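Local coordinates for protein aryl acylamidase (bacterium CSBL00001, PDB 4YJ6) that probably hydrolyses the amide bond of N-acyl arylamines, as an aryl acylamidase of the amidase signature family, at residues Thr195-Phe200 and Ile227-Arg232. Sequence-based numbering, arbitrary orientation.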
ATOM      1  N   THR A 195      -3.133  -8.989   5.684  1.00 12.83           N
ATOM      2  CA  THR A 195      -1.960  -9.891   5.763  1.00 12.11           C
ATOM      3  C   THR A 195      -1.097  -9.701   7.007  1.00 12.90           C
ATOM      4  O   THR A 195       0.030 -10.203   7.063  1.00 12.89           O
ATOM      5  CB  THR A 195      -1.040  -9.751   4.518  1.00 13.62           C
ATOM      6  OG1 THR A 195      -0.599  -8.397   4.436  1.00 11.98           O
ATOM      7  CG2 THR A 195      -1.785 -10.130   3.264  1.00 12.62           C
ATOM      8  N   ASN A 196      -1.613  -9.011   8.023  1.00 11.08           N
ATOM      9  CA  ASN A 196      -0.869  -8.871   9.283  1.00 12.38           C
ATOM     10  C   ASN A 196       0.439  -8.128   9.044  1.00 13.07           C
ATOM     11  O   ASN A 196       1.422  -8.407   9.700  1.00 12.41           O
ATOM     12  CB  ASN A 196      -0.553 -10.267   9.926  1.00 13.40           C
ATOM     13  CG  ASN A 196      -0.200 -10.175  11.384  1.00 12.42           C
ATOM     14  OD1 ASN A 196      -1.010  -9.711  12.184  1.00 14.15           O
ATOM     15  ND2 ASN A 196       0.991 -10.645  11.754  1.00 13.91           N
ATOM     16  N   THR A 197       0.448  -7.189   8.094  1.00 11.69           N
ATOM     17  CA  THR A 197       1.629  -6.361   7.900  1.00 12.80           C
ATOM     18  C   THR A 197       1.325  -4.889   8.149  1.00 12.72           C
ATOM     19  O   THR A 197       0.167  -4.490   8.292  1.00 10.12           O
ATOM     20  CB  THR A 197       2.229  -6.584   6.516  1.00 11.70           C
ATOM     21  OG1 THR A 197       1.209  -6.464   5.513  1.00 11.42           O
ATOM     22  CG2 THR A 197       2.846  -8.015   6.441  1.00 13.29           C
ATOM     23  N   TYR A 198       2.391  -4.106   8.292  1.00 11.02           N
ATOM     24  CA  TYR A 198       2.247  -2.687   8.599  1.00 11.82           C
ATOM     25  C   TYR A 198       2.346  -1.890   7.310  1.00 11.15           C
ATOM     26  O   TYR A 198       3.345  -1.988   6.586  1.00 11.37           O
ATOM     27  CB  TYR A 198       3.350  -2.309   9.562  1.00 10.08           C
ATOM     28  CG  TYR A 198       3.330  -0.843   9.981  1.00 10.85           C
ATOM     29  CD1 TYR A 198       2.327  -0.356  10.831  1.00 10.15           C
ATOM     30  CD2 TYR A 198       4.307   0.043   9.536  1.00 11.83           C
ATOM     31  CE1 TYR A 198       2.322   0.966  11.237  1.00 10.34           C
ATOM     32  CE2 TYR A 198       4.301   1.374   9.920  1.00 10.42           C
ATOM     33  CZ  TYR A 198       3.307   1.831  10.763  1.00 12.29           C
ATOM     34  OH  TYR A 198       3.308   3.134  11.143  1.00 11.36           O
ATOM     35  N   GLY A 199       1.320  -1.101   7.006  1.00 11.05           N
ATOM     36  CA  GLY A 199       1.301  -0.364   5.752  1.00 10.41           C
ATOM     37  C   GLY A 199       1.286   1.113   6.067  1.00 11.39           C
ATOM     38  O   GLY A 199       0.328   1.582   6.692  1.00 10.46           O
ATOM     39  N   PHE A 200       2.302   1.856   5.608  1.00  9.75           N
ATOM     40  CA  PHE A 200       2.420   3.279   5.954  1.00  8.87           C
ATOM     41  C   PHE A 200       2.093   4.173   4.752  1.00  8.43           C
ATOM     42  O   PHE A 200       2.840   4.151   3.754  1.00  9.24           O
ATOM     43  CB  PHE A 200       3.839   3.637   6.461  1.00  9.95           C
ATOM     44  CG  PHE A 200       3.887   5.004   7.090  1.00 10.92           C
ATOM     45  CD1 PHE A 200       3.610   5.153   8.444  1.00 10.36           C
ATOM     46  CD2 PHE A 200       4.149   6.129   6.337  1.00 10.65           C
ATOM     47  CE1 PHE A 200       3.610   6.408   9.048  1.00 12.13           C
ATOM     48  CE2 PHE A 200       4.158   7.393   6.921  1.00 11.98           C
ATOM     49  CZ  PHE A 200       3.865   7.530   8.280  1.00 10.06           C
ATOM     50  N   ILE A 227       5.364  -1.302   2.777  1.00  9.71           N
ATOM     51  CA  ILE A 227       4.705  -2.324   3.587  1.00  9.20           C
ATOM     52  C   ILE A 227       5.809  -3.138   4.265  1.00 11.49           C
ATOM     53  O   ILE A 227       6.734  -3.569   3.597  1.00 11.31           O
ATOM     54  CB  ILE A 227       3.819  -3.209   2.699  1.00 10.27           C
ATOM     55  CG1 ILE A 227       2.717  -2.345   2.081  1.00 10.64           C
ATOM     56  CG2 ILE A 227       3.206  -4.421   3.515  1.00 12.85           C
ATOM     57  CD1 ILE A 227       1.871  -3.060   1.010  1.00 11.50           C
ATOM     58  N   THR A 228       5.735  -3.299   5.588  1.00  9.74           N
ATOM     59  CA  THR A 228       6.818  -3.946   6.350  1.00 10.90           C
ATOM     60  C   THR A 228       6.212  -4.859   7.424  1.00 12.46           C
ATOM     61  O   THR A 228       5.003  -4.916   7.582  1.00 12.11           O
ATOM     62  CB  THR A 228       7.675  -2.908   7.099  1.00 11.24           C
ATOM     63  OG1 THR A 228       6.837  -2.147   7.980  1.00 12.10           O
ATOM     64  CG2 THR A 228       8.368  -1.951   6.124  1.00 12.37           C
ATOM     65  N   ARG A 229       7.053  -5.553   8.187  1.00 12.63           N
ATOM     66  CA  ARG A 229       6.552  -6.334   9.320  1.00 12.10           C
ATOM     67  C   ARG A 229       6.767  -5.588  10.617  1.00 11.85           C
ATOM     68  O   ARG A 229       6.127  -5.923  11.619  1.00 12.95           O
ATOM     69  CB  ARG A 229       7.234  -7.717   9.416  1.00 11.66           C
ATOM     70  CG  ARG A 229       6.841  -8.657   8.245  1.00 13.27           C
ATOM     71  CD  ARG A 229       7.426 -10.074   8.367  1.00 13.30           C
ATOM     72  NE  ARG A 229       8.881 -10.028   8.362  1.00 14.31           N
ATOM     73  CZ  ARG A 229       9.631  -9.993   7.256  1.00 13.81           C
ATOM     74  NH1 ARG A 229       9.088 -10.082   6.042  1.00 12.86           N
ATOM     75  NH2 ARG A 229      10.941  -9.904   7.386  1.00 12.20           N
ATOM     76  N   THR A 230       7.677  -4.613  10.633  1.00 12.85           N
ATOM     77  CA  THR A 230       7.917  -3.809  11.839  1.00 12.37           C
ATOM     78  C   THR A 230       7.783  -2.331  11.548  1.00 13.14           C
ATOM     79  O   THR A 230       8.019  -1.878  10.427  1.00 12.60           O
ATOM     80  CB  THR A 230       9.330  -3.993  12.423  1.00 12.35           C
ATOM     81  OG1 THR A 230      10.315  -3.360  11.561  1.00 12.68           O
ATOM     82  CG2 THR A 230       9.660  -5.469  12.566  1.00 15.16           C
ATOM     83  N   VAL A 231       7.445  -1.578  12.583  1.00 12.13           N
ATOM     84  CA  VAL A 231       7.315  -0.144  12.428  1.00 11.54           C
ATOM     85  C   VAL A 231       8.688   0.473  12.201  1.00 12.57           C
ATOM     86  O   VAL A 231       8.816   1.386  11.388  1.00 11.21           O
ATOM     87  CB  VAL A 231       6.588   0.490  13.639  1.00 12.87           C
ATOM     88  CG1 VAL A 231       6.523   2.020  13.484  1.00 12.03           C
ATOM     89  CG2 VAL A 231       5.170  -0.138  13.745  1.00 12.17           C
ATOM     90  N   ARG A 232       9.726  -0.054  12.867  1.00 13.10           N
ATOM     91  CA  ARG A 232      11.084   0.449  12.675  1.00 12.51           C
ATOM     92  C   ARG A 232      11.492   0.326  11.190  1.00 11.99           C
ATOM     93  O   ARG A 232      12.095   1.236  10.633  1.00 11.29           O
ATOM     94  CB  ARG A 232      12.099  -0.343  13.541  1.00 13.13           C
ATOM     95  CG  ARG A 232      13.587   0.042  13.263  1.00 17.60           C
ATOM     96  CD  ARG A 232      14.549  -0.686  14.228  1.00 19.40           C
ATOM     97  NE  ARG A 232      14.261  -0.210  15.588  1.00 31.54           N
ATOM     98  CZ  ARG A 232      13.918  -0.969  16.646  1.00 41.08           C
ATOM     99  NH1 ARG A 232      13.865  -2.316  16.576  1.00 39.16           N
ATOM    100  NH2 ARG A 232      13.645  -0.370  17.814  1.00 38.72           N
TER
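Y198 and T228 form an antiparallel, hydrogen-bonded pair, on the evidence of two backbone bonds: Y198 N to T228 O at 2.8 Å and T228 N to Y198 O at 2.9 Å, both nearly straight at the hydrogen. G199 and I227 follow as a non-hydrogen-bonded pair, and I227 CA adds a CA-H...O contact to Y198 O.

The side chains of Y198 and T228 lie side by side on one face of the sheet. CG of Y198 is anti to its backbone N (chi1 -180°). The ring meets V231, at the start of helix 231-241, across one face: CG2 of V231 sits 3.9 Å from the centroid of the Y198 ring, 8° off its normal, a CH-pi contact. The same ring meets T228 near its plane, CD2 to OG1 at 3.7 Å. That hydroxyl donates to T230 O over 2.7 Å, approaching from above the carbonyl plane, and so ties the strand end to the N-cap residue, whose own OG1 caps D233 N. Y198 OH is held by S474.

I227 points to the opposite face from Y198 and T228, and there its CG2 meets T197 OG1 at 3.5 Å. The same hydroxyl donates to T195 OG1 over 2.9 Å. This ties the residue just before the strand back to T195, whose OG1 bonds P191 O, and N196, with positive phi, forms a Schellman motif.

Strand 198-201 lies between 223-228 and 443-451, so the contact is an antiparallel strand pair inside the central mixed sheet of the amidase signature fold, with the Y198 ring packed against the first residue of helix 231-241.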